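Long-range contacts in naphthalene dioxygenase large subunit (Rhodococcus sp., PDB 2B1X), which forms the large subunit of a Rieske non-haem iron dioxygenase, carrying an Fe2/S2 cluster in one domain and a separate iron(III) ion in the catalytic domain: residues 264-269 with 289-294; 46-51 with 300-305; 400-405 with 413-418. All blocks are in the same frame, centred on the assembly; numbering follows the deposited sequence.

Overall arrangement
All three contacts reach the large antiparallel sheet of the catalytic domain. Contact 1 joins the loop leading into helix 270-279 to the residues that lead into strand 293-298. Contact 2, near the centre of the chain, brings strand 302-309, the neighbour of 293-298, up to strand 47-51 of a smaller three-stranded sheet. Contact 3 packs a loop on strand 413-415 at the edge of the large sheet. Their centres are 23 to 26 Å apart, though contacts 1 and 2 come within about 3 Å at their nearest atoms. Along the chain, contact 1 is nested within contact 2, and contact 3 follows both. Contact 2 thus links the Rieske range to the catalytic range.

Contact 1 of 3, residues 264-269 with 289-294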
ATOM      1  N   GLU A 264      -4.548  13.092 -49.089  1.00 28.28           N
ATOM      2  CA  GLU A 264      -5.940  13.064 -48.658  1.00 26.90           C
ATOM      3  C   GLU A 264      -6.246  11.825 -47.824  1.00 24.80           C
ATOM      4  O   GLU A 264      -5.573  10.798 -47.947  1.00 23.46           O
ATOM      5  CB  GLU A 264      -6.874  13.119 -49.858  1.00 27.10           C
ATOM      6  CG  GLU A 264      -6.781  14.423 -50.628  1.00 30.99           C
ATOM      7  CD  GLU A 264      -7.691  14.469 -51.853  1.00 34.94           C
ATOM      8  OE1 GLU A 264      -8.181  13.402 -52.306  1.00 35.00           O
ATOM      9  OE2 GLU A 264      -7.909  15.589 -52.361  1.00 37.74           O
ATOM     10  N   PHE A 265      -7.260  11.944 -46.970  1.00 23.26           N
ATOM     11  CA  PHE A 265      -7.734  10.825 -46.183  1.00 22.20           C
ATOM     12  C   PHE A 265      -6.600  10.271 -45.311  1.00 21.38           C
ATOM     13  O   PHE A 265      -6.425   9.059 -45.192  1.00 20.33           O
ATOM     14  CB  PHE A 265      -8.319   9.743 -47.111  1.00 22.09           C
ATOM     15  CG  PHE A 265      -9.405  10.246 -48.037  1.00 21.99           C
ATOM     16  CD1 PHE A 265      -9.220  10.226 -49.423  1.00 23.46           C
ATOM     17  CD2 PHE A 265     -10.606  10.734 -47.529  1.00 22.01           C
ATOM     18  CE1 PHE A 265     -10.222  10.669 -50.286  1.00 20.93           C
ATOM     19  CE2 PHE A 265     -11.602  11.205 -48.368  1.00 22.02           C
ATOM     20  CZ  PHE A 265     -11.413  11.167 -49.767  1.00 22.31           C
ATOM     21  N   MET A 266      -5.811  11.185 -44.739  1.00 21.13           N
ATOM     22  CA  MET A 266      -4.744  10.836 -43.785  1.00 21.39           C
ATOM     23  C   MET A 266      -3.703   9.936 -44.430  1.00 21.21           C
ATOM     24  O   MET A 266      -2.973   9.214 -43.741  1.00 21.71           O
ATOM     25  CB  MET A 266      -5.318  10.143 -42.541  1.00 20.46           C
ATOM     26  CG  MET A 266      -6.244  11.000 -41.733  1.00 21.69           C
ATOM     27  SD  MET A 266      -6.633  10.215 -40.182  1.00 24.26           S
ATOM     28  CE  MET A 266      -5.114  10.670 -39.232  1.00 21.70           C
ATOM     29  N   GLY A 267      -3.660   9.947 -45.757  1.00 20.96           N
ATOM     30  CA  GLY A 267      -2.785   9.041 -46.485  1.00 20.32           C
ATOM     31  C   GLY A 267      -3.082   7.558 -46.298  1.00 19.89           C
ATOM     32  O   GLY A 267      -2.190   6.715 -46.441  1.00 19.89           O
ATOM     33  N   LEU A 268      -4.332   7.217 -46.016  1.00 19.65           N
ATOM     34  CA  LEU A 268      -4.720   5.810 -45.937  1.00 19.68           C
ATOM     35  C   LEU A 268      -4.458   5.061 -47.232  1.00 20.14           C
ATOM     36  O   LEU A 268      -4.441   5.673 -48.329  1.00 20.25           O
ATOM     37  CB  LEU A 268      -6.183   5.673 -45.550  1.00 19.54           C
ATOM     38  CG  LEU A 268      -6.484   5.973 -44.086  1.00 19.40           C
ATOM     39  CD1 LEU A 268      -7.974   6.130 -43.932  1.00 19.46           C
ATOM     40  CD2 LEU A 268      -5.910   4.892 -43.145  1.00 19.83           C
ATOM     41  N   PRO A 269      -4.236   3.743 -47.140  1.00 20.54           N
ATOM     42  CA  PRO A 269      -3.963   2.952 -48.336  1.00 20.76           C
ATOM     43  C   PRO A 269      -5.111   3.031 -49.350  1.00 20.99           C
ATOM     44  O   PRO A 269      -6.288   3.242 -49.005  1.00 20.54           O
ATOM     45  CB  PRO A 269      -3.809   1.530 -47.795  1.00 20.76           C
ATOM     46  CG  PRO A 269      -3.420   1.722 -46.344  1.00 21.25           C
ATOM     47  CD  PRO A 269      -4.202   2.918 -45.917  1.00 20.67           C
ATOM     48  N   ARG A 289     -11.714  14.217 -45.722  1.00 18.97           N
ATOM     49  CA  ARG A 289     -10.698  14.350 -46.766  1.00 19.20           C
ATOM     50  C   ARG A 289      -9.380  15.070 -46.353  1.00 19.22           C
ATOM     51  O   ARG A 289      -8.281  14.577 -46.675  1.00 18.62           O
ATOM     52  CB  ARG A 289     -11.288  15.004 -48.007  1.00 19.07           C
ATOM     53  CG  ARG A 289     -10.372  14.965 -49.213  1.00 20.61           C
ATOM     54  CD  ARG A 289     -10.907  15.733 -50.434  1.00 23.04           C
ATOM     55  NE  ARG A 289     -12.140  15.127 -50.942  1.00 24.89           N
ATOM     56  CZ  ARG A 289     -12.183  14.110 -51.799  1.00 26.51           C
ATOM     57  NH1 ARG A 289     -11.062  13.573 -52.257  1.00 26.46           N
ATOM     58  NH2 ARG A 289     -13.355  13.625 -52.192  1.00 27.81           N
ATOM     59  N   PRO A 290      -9.479  16.231 -45.705  1.00 19.16           N
ATOM     60  CA  PRO A 290      -8.291  16.985 -45.293  1.00 19.56           C
ATOM     61  C   PRO A 290      -7.863  16.750 -43.819  1.00 19.33           C
ATOM     62  O   PRO A 290      -7.098  17.525 -43.282  1.00 20.07           O
ATOM     63  CB  PRO A 290      -8.753  18.429 -45.467  1.00 19.60           C
ATOM     64  CG  PRO A 290     -10.220  18.390 -45.157  1.00 20.04           C
ATOM     65  CD  PRO A 290     -10.709  16.963 -45.339  1.00 19.77           C
ATOM     66  N   THR A 291      -8.335  15.687 -43.181  1.00 18.71           N
ATOM     67  CA  THR A 291      -8.026  15.457 -41.758  1.00 18.19           C
ATOM     68  C   THR A 291      -6.571  15.073 -41.511  1.00 16.58           C
ATOM     69  O   THR A 291      -5.988  14.301 -42.284  1.00 16.45           O
ATOM     70  CB  THR A 291      -8.939  14.350 -41.230  1.00 18.41           C
ATOM     71  OG1 THR A 291     -10.277  14.865 -41.148  1.00 21.01           O
ATOM     72  CG2 THR A 291      -8.579  13.950 -39.775  1.00 19.93           C
ATOM     73  N   ALA A 292      -6.000  15.630 -40.436  1.00 14.92           N
ATOM     74  CA  ALA A 292      -4.730  15.173 -39.857  1.00 14.17           C
ATOM     75  C   ALA A 292      -4.900  14.598 -38.427  1.00 13.76           C
ATOM     76  O   ALA A 292      -4.215  13.630 -38.039  1.00 13.92           O
ATOM     77  CB  ALA A 292      -3.732  16.322 -39.827  1.00 14.11           C
ATOM     78  N   PHE A 293      -5.791  15.201 -37.645  1.00 13.19           N
ATOM     79  CA  PHE A 293      -6.076  14.743 -36.280  1.00 12.67           C
ATOM     80  C   PHE A 293      -7.556  14.748 -35.978  1.00 12.57           C
ATOM     81  O   PHE A 293      -8.268  15.718 -36.302  1.00 12.28           O
ATOM     82  CB  PHE A 293      -5.413  15.625 -35.230  1.00 13.02           C
ATOM     83  CG  PHE A 293      -3.959  15.829 -35.459  1.00 15.68           C
ATOM     84  CD1 PHE A 293      -3.496  17.030 -35.984  1.00 15.98           C
ATOM     85  CD2 PHE A 293      -3.043  14.831 -35.134  1.00 17.69           C
ATOM     86  CE1 PHE A 293      -2.148  17.233 -36.201  1.00 17.33           C
ATOM     87  CE2 PHE A 293      -1.688  15.025 -35.371  1.00 17.50           C
ATOM     88  CZ  PHE A 293      -1.244  16.222 -35.910  1.00 17.02           C
ATOM     89  N   ILE A 294      -8.017  13.665 -35.354  1.00 12.30           N
ATOM     90  CA  ILE A 294      -9.336  13.644 -34.747  1.00 11.75           C
ATOM     91  C   ILE A 294      -9.124  13.178 -33.327  1.00 11.64           C
ATOM     92  O   ILE A 294      -8.478  12.160 -33.097  1.00 10.97           O
ATOM     93  CB  ILE A 294     -10.265  12.641 -35.447  1.00 12.21           C
ATOM     94  CG1 ILE A 294     -10.496  13.013 -36.907  1.00 12.20           C
ATOM     95  CG2 ILE A 294     -11.608  12.552 -34.733  1.00 12.08           C
ATOM     96  CD1 ILE A 294     -11.028  11.806 -37.750  1.00 13.72           C
TER
HETATM   97  O   HOH W   1      -6.171  14.072 -44.936  1.00 30.18           O
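R289 holds E264 and F265 with both its backbone and its side chain. Its carbonyl O accepts a nearly straight hydrogen bond from F265 N (2.8 Å, 171° at the hydrogen), and its NH1 makes a salt bridge to E264 OE1 at 2.9 Å. This second bond is more bent, at 134°: the oxygen lies in the guanidinium plane, yet NH1 meets it from above the plane of the carboxylate. The two side chains run side by side in the same direction, while NH2 of R289 forms a further salt bridge with E286. A water accepts from M266 N at 2.9 Å and lies close to R289 O and T291 O, linking the two backbones next to the direct bond.

Outward from these bonds, CG of R289 sits over one face of the F265 ring, offset toward the rim, in a CH-pi contact. The arginine chain then bends at chi3 (-64°), and the guanidinium lays one face over F265 CZ, which is 3.5 Å from NH1. M266 reaches further along, its CE 3.3 Å from A292 O. V285 and F288 of helix 282-288 and V273 and L276 of helix 270-279 pack against F265. With two carboxylates beside it, R289 is probably held firmly in its charged form, while its aliphatic part joins the apolar packing that ties this loop to the segment running from helix 282-288 into strand 293-298.

Contact 2 of 3, residues 46-51 with 300-305; sequences WVFLAH and PNLSIG
F48 and L302 point toward each other between two sheets, each with CG anti to its backbone N (chi1 173° and 166°). The chains cross at a slant: CB of F48 lies 4.0 Å from CD2 of L302, while CD1 of the leucine approaches the ring obliquely, 4.1 Å from both CG and CD2 of F48. In N301 the first torsion, 70°, sets CG between the backbone N and the carbonyl carbon, and the side chain comes close to V47, with OD1 3.9 Å from V47 CG1.

The same oxygen holds the polar link of the contact. No direct hydrogen bond joins the segments; instead a water accepts from F48 N at 2.8 Å and donates to N301 OD1 at 2.8 Å. The amide of N301 therefore has both ends engaged, because ND2 donates to the backbone O of W326, a bond that would help fix the rotation of the group. Beyond it, P300, which follows a cis peptide bond, brings CD to 3.4 Å from W46 O and sets CG loosely against V47 CG2. All six residues in contact are buried, and apart from the bridging water the seam between them is mainly apolar.

Strand 47-51 is at the edge of its three-stranded sheet, paired with 154-158 through V47 and G157 and through a classic beta bulge in which L49 and A50 both face I155. On the other side, N301 and S303 pair with W326 and R324 of strand 318-330. L325 of that strand packs on both F48 and N301, L154 on F48, and W203 and F42 on P300, so the large catalytic sheet meets the small one mainly through side chains and one bridging water, with no strand pairing between the segments.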
ATOM      1  N   TRP A  46     -23.752   4.508 -20.791  1.00 12.21           N
ATOM      2  CA  TRP A  46     -23.263   3.412 -21.608  1.00 11.52           C
ATOM      3  C   TRP A  46     -21.736   3.475 -21.564  1.00 11.36           C
ATOM      4  O   TRP A  46     -21.150   4.510 -21.905  1.00 11.74           O
ATOM      5  CB  TRP A  46     -23.734   3.564 -23.058  1.00 10.71           C
ATOM      6  CG  TRP A  46     -25.153   3.172 -23.284  1.00 11.14           C
ATOM      7  CD1 TRP A  46     -26.242   3.986 -23.240  1.00 11.35           C
ATOM      8  CD2 TRP A  46     -25.646   1.855 -23.534  1.00 11.15           C
ATOM      9  NE1 TRP A  46     -27.391   3.266 -23.481  1.00 11.77           N
ATOM     10  CE2 TRP A  46     -27.049   1.953 -23.676  1.00 12.61           C
ATOM     11  CE3 TRP A  46     -25.037   0.596 -23.691  1.00 10.86           C
ATOM     12  CZ2 TRP A  46     -27.852   0.848 -23.974  1.00 12.69           C
ATOM     13  CZ3 TRP A  46     -25.829  -0.498 -23.974  1.00 11.14           C
ATOM     14  CH2 TRP A  46     -27.223  -0.371 -24.110  1.00 12.37           C
ATOM     15  N   VAL A  47     -21.110   2.350 -21.235  1.00 10.92           N
ATOM     16  CA  VAL A  47     -19.655   2.255 -21.054  1.00 11.02           C
ATOM     17  C   VAL A  47     -19.052   1.241 -22.048  1.00 11.84           C
ATOM     18  O   VAL A  47     -19.591   0.157 -22.244  1.00 10.83           O
ATOM     19  CB  VAL A  47     -19.335   1.793 -19.623  1.00 11.78           C
ATOM     20  CG1 VAL A  47     -17.808   1.567 -19.430  1.00 10.39           C
ATOM     21  CG2 VAL A  47     -19.973   2.770 -18.586  1.00 10.46           C
ATOM     22  N   PHE A  48     -17.955   1.626 -22.705  1.00 11.02           N
ATOM     23  CA  PHE A  48     -17.325   0.762 -23.685  1.00 11.59           C
ATOM     24  C   PHE A  48     -16.651  -0.436 -22.972  1.00 12.15           C
ATOM     25  O   PHE A  48     -15.958  -0.270 -21.945  1.00 11.23           O
ATOM     26  CB  PHE A  48     -16.287   1.546 -24.506  1.00 11.63           C
ATOM     27  CG  PHE A  48     -15.479   0.675 -25.435  1.00 12.27           C
ATOM     28  CD1 PHE A  48     -16.002   0.246 -26.646  1.00 11.52           C
ATOM     29  CD2 PHE A  48     -14.201   0.266 -25.072  1.00 13.17           C
ATOM     30  CE1 PHE A  48     -15.255  -0.593 -27.500  1.00 12.13           C
ATOM     31  CE2 PHE A  48     -13.457  -0.569 -25.881  1.00 12.42           C
ATOM     32  CZ  PHE A  48     -13.968  -0.991 -27.124  1.00 12.92           C
ATOM     33  N   LEU A  49     -16.854  -1.629 -23.533  1.00 12.09           N
ATOM     34  CA  LEU A  49     -16.315  -2.868 -22.966  1.00 12.87           C
ATOM     35  C   LEU A  49     -15.252  -3.533 -23.850  1.00 13.22           C
ATOM     36  O   LEU A  49     -14.188  -3.939 -23.376  1.00 13.89           O
ATOM     37  CB  LEU A  49     -17.444  -3.874 -22.802  1.00 12.58           C
ATOM     38  CG  LEU A  49     -18.603  -3.401 -21.899  1.00 13.96           C
ATOM     39  CD1 LEU A  49     -19.760  -4.367 -21.923  1.00 12.08           C
ATOM     40  CD2 LEU A  49     -18.093  -3.225 -20.496  1.00 12.47           C
ATOM     41  N   ALA A  50     -15.572  -3.698 -25.125  1.00 13.02           N
ATOM     42  CA  ALA A  50     -14.709  -4.478 -26.004  1.00 13.37           C
ATOM     43  C   ALA A  50     -15.008  -4.169 -27.438  1.00 13.26           C
ATOM     44  O   ALA A  50     -16.086  -3.632 -27.753  1.00 13.54           O
ATOM     45  CB  ALA A  50     -14.897  -5.987 -25.726  1.00 12.72           C
ATOM     46  N   HIS A  51     -14.060  -4.495 -28.318  1.00 13.39           N
ATOM     47  CA  HIS A  51     -14.341  -4.473 -29.754  1.00 13.59           C
ATOM     48  C   HIS A  51     -14.696  -5.889 -30.189  1.00 13.89           C
ATOM     49  O   HIS A  51     -14.115  -6.863 -29.689  1.00 13.12           O
ATOM     50  CB  HIS A  51     -13.140  -3.933 -30.552  1.00 13.45           C
ATOM     51  CG  HIS A  51     -13.466  -3.527 -31.965  1.00 14.02           C
ATOM     52  ND1 HIS A  51     -13.427  -4.416 -33.023  1.00 15.13           N
ATOM     53  CD2 HIS A  51     -13.808  -2.326 -32.497  1.00 12.64           C
ATOM     54  CE1 HIS A  51     -13.747  -3.786 -34.139  1.00 15.69           C
ATOM     55  NE2 HIS A  51     -13.975  -2.516 -33.849  1.00 16.37           N
ATOM     56  N   PRO A 300     -19.130   8.282 -20.865  1.00 10.37           N
ATOM     57  CA  PRO A 300     -18.179   9.048 -20.037  1.00 10.37           C
ATOM     58  C   PRO A 300     -16.685   8.915 -20.361  1.00 10.09           C
ATOM     59  O   PRO A 300     -16.006   9.961 -20.356  1.00 10.30           O
ATOM     60  CB  PRO A 300     -18.442   8.527 -18.614  1.00  9.84           C
ATOM     61  CG  PRO A 300     -19.012   7.096 -18.835  1.00 11.20           C
ATOM     62  CD  PRO A 300     -19.593   7.036 -20.210  1.00 10.02           C
ATOM     63  N   ASN A 301     -16.174   7.708 -20.595  1.00  9.83           N
ATOM     64  CA  ASN A 301     -14.727   7.482 -20.386  1.00  9.96           C
ATOM     65  C   ASN A 301     -14.057   6.703 -21.526  1.00 10.22           C
ATOM     66  O   ASN A 301     -13.039   6.055 -21.315  1.00 11.12           O
ATOM     67  CB  ASN A 301     -14.471   6.781 -19.034  1.00  9.24           C
ATOM     68  CG  ASN A 301     -14.949   5.318 -19.029  1.00  9.61           C
ATOM     69  OD1 ASN A 301     -15.892   4.975 -19.730  1.00  9.74           O
ATOM     70  ND2 ASN A 301     -14.279   4.461 -18.266  1.00  8.26           N
ATOM     71  N   LEU A 302     -14.630   6.764 -22.731  1.00 10.52           N
ATOM     72  CA  LEU A 302     -13.989   6.209 -23.916  1.00 10.54           C
ATOM     73  C   LEU A 302     -13.489   7.365 -24.764  1.00 11.16           C
ATOM     74  O   LEU A 302     -14.287   8.212 -25.173  1.00 11.01           O
ATOM     75  CB  LEU A 302     -14.969   5.353 -24.757  1.00 10.61           C
ATOM     76  CG  LEU A 302     -14.464   5.025 -26.203  1.00  9.84           C
ATOM     77  CD1 LEU A 302     -13.280   4.078 -26.106  1.00 10.71           C
ATOM     78  CD2 LEU A 302     -15.544   4.447 -27.087  1.00  9.27           C
ATOM     79  N   SER A 303     -12.183   7.404 -25.041  1.00 11.24           N
ATOM     80  CA  SER A 303     -11.651   8.458 -25.907  1.00 11.57           C
ATOM     81  C   SER A 303     -11.031   7.845 -27.167  1.00 11.83           C
ATOM     82  O   SER A 303     -10.640   6.677 -27.169  1.00 11.26           O
ATOM     83  CB  SER A 303     -10.617   9.341 -25.186  1.00 10.68           C
ATOM     84  OG  SER A 303     -11.179  10.048 -24.070  1.00 12.76           O
ATOM     85  N   ILE A 304     -10.994   8.658 -28.221  1.00 11.44           N
ATOM     86  CA  ILE A 304     -10.535   8.266 -29.535  1.00 12.50           C
ATOM     87  C   ILE A 304      -9.425   9.211 -29.928  1.00 12.50           C
ATOM     88  O   ILE A 304      -9.557  10.440 -29.746  1.00 12.36           O
ATOM     89  CB  ILE A 304     -11.719   8.379 -30.529  1.00 13.30           C
ATOM     90  CG1 ILE A 304     -12.811   7.361 -30.124  1.00 13.47           C
ATOM     91  CG2 ILE A 304     -11.263   8.192 -31.972  1.00 14.33           C
ATOM     92  CD1 ILE A 304     -14.116   7.464 -30.909  1.00 17.16           C
ATOM     93  N   GLY A 305      -8.345   8.660 -30.469  1.00 12.00           N
ATOM     94  CA  GLY A 305      -7.360   9.460 -31.180  1.00 12.59           C
ATOM     95  C   GLY A 305      -7.050   8.890 -32.549  1.00 13.17           C
ATOM     96  O   GLY A 305      -6.641   7.734 -32.640  1.00 14.63           O
TER
HETATM   97  O   HOH W   2     -16.721   4.137 -22.308  1.00 17.60           O

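Contact 3 of 3, residues 400-405 with 413-418; sequences GVLEPD and EAYPLD
L402 and Y415 cross at about a right angle, with a methyl group of the leucine placed squarely on the tyrosine ring. CD1 stands 4.1 Å from the ring centroid and only 6° off its normal, a CH-pi contact over the middle of the face. CB of L402 also touches CE2 of Y415, and CD2 goes on to meet L417 CD2 at 3.9 Å. The rim of the ring faces the backbone of 403-404: E403 O lies at the edge near its plane, 3.4 Å from CD2. P404 runs beside the tyrosine in the same direction, its CD 3.9 Å from CE2. At the far end Y415 OH donates to E413 OE1, a short bond of 2.5 Å that meets the carboxylate from above its plane and would help to hold the ring in place.

D405 and P416 slide past each other in opposite directions, OD2 of the aspartate lying 3.8 Å from CB of the proline. OD1 accepts from N407 N, whereas OD2 has E241 close by, so these like charges may favour protonation of one of them. The one hydrogen bond across the contact runs from D405 N to A414 O (2.8 Å, 174°).

E413 and Y415 pair with H244 and H242 of strand 240-244. Residues 402-405 thus pack along strand 413-415, within this chain one of two outermost strands of the large sheet of the Bet v 1-like catalytic domain.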
ATOM      1  N   GLY A 400     -17.128  35.238 -24.950  1.00 20.56           N
ATOM      2  CA  GLY A 400     -17.317  36.538 -25.562  1.00 22.06           C
ATOM      3  C   GLY A 400     -16.862  36.588 -26.995  1.00 23.80           C
ATOM      4  O   GLY A 400     -16.927  37.651 -27.603  1.00 24.51           O
ATOM      5  N   VAL A 401     -16.426  35.452 -27.540  1.00 24.28           N
ATOM      6  CA  VAL A 401     -15.893  35.386 -28.902  1.00 25.37           C
ATOM      7  C   VAL A 401     -16.520  34.277 -29.768  1.00 25.53           C
ATOM      8  O   VAL A 401     -16.777  34.518 -30.938  1.00 26.65           O
ATOM      9  CB  VAL A 401     -14.335  35.210 -28.905  1.00 25.69           C
ATOM     10  CG1 VAL A 401     -13.751  35.406 -30.287  1.00 26.52           C
ATOM     11  CG2 VAL A 401     -13.669  36.151 -27.922  1.00 26.49           C
ATOM     12  N   LEU A 402     -16.740  33.080 -29.215  1.00 25.40           N
ATOM     13  CA  LEU A 402     -17.223  31.915 -29.990  1.00 25.62           C
ATOM     14  C   LEU A 402     -18.576  32.157 -30.643  1.00 25.57           C
ATOM     15  O   LEU A 402     -19.544  32.568 -29.964  1.00 25.27           O
ATOM     16  CB  LEU A 402     -17.348  30.665 -29.103  1.00 25.55           C
ATOM     17  CG  LEU A 402     -16.123  29.855 -28.648  1.00 26.08           C
ATOM     18  CD1 LEU A 402     -16.601  28.653 -27.831  1.00 25.57           C
ATOM     19  CD2 LEU A 402     -15.281  29.403 -29.827  1.00 25.18           C
ATOM     20  N   GLU A 403     -18.643  31.906 -31.948  1.00 25.12           N
ATOM     21  CA  GLU A 403     -19.923  31.854 -32.675  1.00 25.41           C
ATOM     22  C   GLU A 403     -19.993  30.535 -33.435  1.00 24.33           C
ATOM     23  O   GLU A 403     -19.014  30.164 -34.070  1.00 23.42           O
ATOM     24  CB  GLU A 403     -20.032  33.011 -33.671  1.00 25.95           C
ATOM     25  CG  GLU A 403     -19.869  34.394 -33.079  1.00 29.88           C
ATOM     26  CD  GLU A 403     -20.462  35.459 -33.963  1.00 36.88           C
ATOM     27  OE1 GLU A 403     -19.783  35.880 -34.934  1.00 38.56           O
ATOM     28  OE2 GLU A 403     -21.619  35.862 -33.701  1.00 40.35           O
ATOM     29  N   PRO A 404     -21.124  29.831 -33.377  1.00 24.28           N
ATOM     30  CA  PRO A 404     -21.296  28.594 -34.146  1.00 24.44           C
ATOM     31  C   PRO A 404     -20.984  28.812 -35.618  1.00 24.86           C
ATOM     32  O   PRO A 404     -21.238  29.895 -36.164  1.00 24.72           O
ATOM     33  CB  PRO A 404     -22.777  28.273 -33.958  1.00 24.84           C
ATOM     34  CG  PRO A 404     -23.110  28.858 -32.621  1.00 25.19           C
ATOM     35  CD  PRO A 404     -22.331  30.159 -32.596  1.00 24.48           C
ATOM     36  N   ASP A 405     -20.402  27.798 -36.237  1.00 24.47           N
ATOM     37  CA  ASP A 405     -20.072  27.829 -37.651  1.00 24.56           C
ATOM     38  C   ASP A 405     -21.356  27.576 -38.452  1.00 24.93           C
ATOM     39  O   ASP A 405     -21.949  26.492 -38.343  1.00 24.62           O
ATOM     40  CB  ASP A 405     -19.028  26.740 -37.912  1.00 24.45           C
ATOM     41  CG  ASP A 405     -18.479  26.750 -39.316  1.00 25.26           C
ATOM     42  OD1 ASP A 405     -18.920  27.560 -40.183  1.00 24.94           O
ATOM     43  OD2 ASP A 405     -17.580  25.954 -39.640  1.00 24.89           O
ATOM     44  N   GLU A 413     -23.129  20.909 -32.321  1.00 18.51           N
ATOM     45  CA  GLU A 413     -22.814  22.327 -32.190  1.00 18.76           C
ATOM     46  C   GLU A 413     -21.323  22.505 -32.475  1.00 18.17           C
ATOM     47  O   GLU A 413     -20.472  22.001 -31.720  1.00 16.84           O
ATOM     48  CB  GLU A 413     -23.183  22.831 -30.786  1.00 19.44           C
ATOM     49  CG  GLU A 413     -22.952  24.326 -30.555  1.00 23.77           C
ATOM     50  CD  GLU A 413     -23.350  24.785 -29.143  1.00 27.79           C
ATOM     51  OE1 GLU A 413     -22.504  25.381 -28.427  1.00 28.21           O
ATOM     52  OE2 GLU A 413     -24.515  24.564 -28.744  1.00 30.99           O
ATOM     53  N   ALA A 414     -21.028  23.227 -33.557  1.00 16.80           N
ATOM     54  CA  ALA A 414     -19.702  23.256 -34.163  1.00 16.36           C
ATOM     55  C   ALA A 414     -19.100  24.670 -34.234  1.00 16.26           C
ATOM     56  O   ALA A 414     -19.772  25.620 -34.621  1.00 16.07           O
ATOM     57  CB  ALA A 414     -19.759  22.644 -35.538  1.00 16.04           C
ATOM     58  N   TYR A 415     -17.819  24.788 -33.911  1.00 15.63           N
ATOM     59  CA  TYR A 415     -17.114  26.068 -33.963  1.00 15.38           C
ATOM     60  C   TYR A 415     -15.928  25.979 -34.935  1.00 15.75           C
ATOM     61  O   TYR A 415     -15.237  24.953 -34.947  1.00 16.45           O
ATOM     62  CB  TYR A 415     -16.662  26.461 -32.549  1.00 15.90           C
ATOM     63  CG  TYR A 415     -17.820  26.675 -31.585  1.00 16.15           C
ATOM     64  CD1 TYR A 415     -18.219  25.668 -30.717  1.00 15.98           C
ATOM     65  CD2 TYR A 415     -18.535  27.881 -31.591  1.00 16.77           C
ATOM     66  CE1 TYR A 415     -19.276  25.848 -29.845  1.00 15.61           C
ATOM     67  CE2 TYR A 415     -19.583  28.076 -30.760  1.00 16.90           C
ATOM     68  CZ  TYR A 415     -19.941  27.064 -29.864  1.00 17.68           C
ATOM     69  OH  TYR A 415     -20.984  27.293 -29.048  1.00 18.59           O
ATOM     70  N   PRO A 416     -15.671  27.043 -35.729  1.00 15.20           N
ATOM     71  CA  PRO A 416     -14.702  26.977 -36.840  1.00 15.71           C
ATOM     72  C   PRO A 416     -13.219  27.119 -36.426  1.00 16.04           C
ATOM     73  O   PRO A 416     -12.400  27.711 -37.165  1.00 16.23           O
ATOM     74  CB  PRO A 416     -15.128  28.157 -37.755  1.00 15.30           C
ATOM     75  CG  PRO A 416     -15.672  29.200 -36.767  1.00 15.76           C
ATOM     76  CD  PRO A 416     -16.232  28.401 -35.575  1.00 14.46           C
ATOM     77  N   LEU A 417     -12.879  26.583 -35.263  1.00 16.03           N
ATOM     78  CA  LEU A 417     -11.505  26.454 -34.825  1.00 16.63           C
ATOM     79  C   LEU A 417     -11.498  25.340 -33.778  1.00 17.22           C
ATOM     80  O   LEU A 417     -12.564  24.968 -33.271  1.00 18.12           O
ATOM     81  CB  LEU A 417     -10.991  27.790 -34.260  1.00 16.62           C
ATOM     82  CG  LEU A 417     -11.464  28.249 -32.863  1.00 18.28           C
ATOM     83  CD1 LEU A 417     -10.634  29.427 -32.344  1.00 19.73           C
ATOM     84  CD2 LEU A 417     -12.943  28.624 -32.863  1.00 18.49           C
ATOM     85  N   ASP A 418     -10.321  24.835 -33.415  1.00 17.27           N
ATOM     86  CA  ASP A 418     -10.216  23.825 -32.354  1.00 16.87           C
ATOM     87  C   ASP A 418      -9.404  24.299 -31.124  1.00 17.00           C
ATOM     88  O   ASP A 418      -8.953  23.489 -30.312  1.00 17.70           O
ATOM     89  CB  ASP A 418      -9.712  22.486 -32.930  1.00 16.26           C
ATOM     90  CG  ASP A 418     -10.016  21.287 -32.021  1.00 18.38           C
ATOM     91  OD1 ASP A 418     -10.955  21.346 -31.172  1.00 17.36           O
ATOM     92  OD2 ASP A 418      -9.318  20.243 -32.050  1.00 17.67           O
TER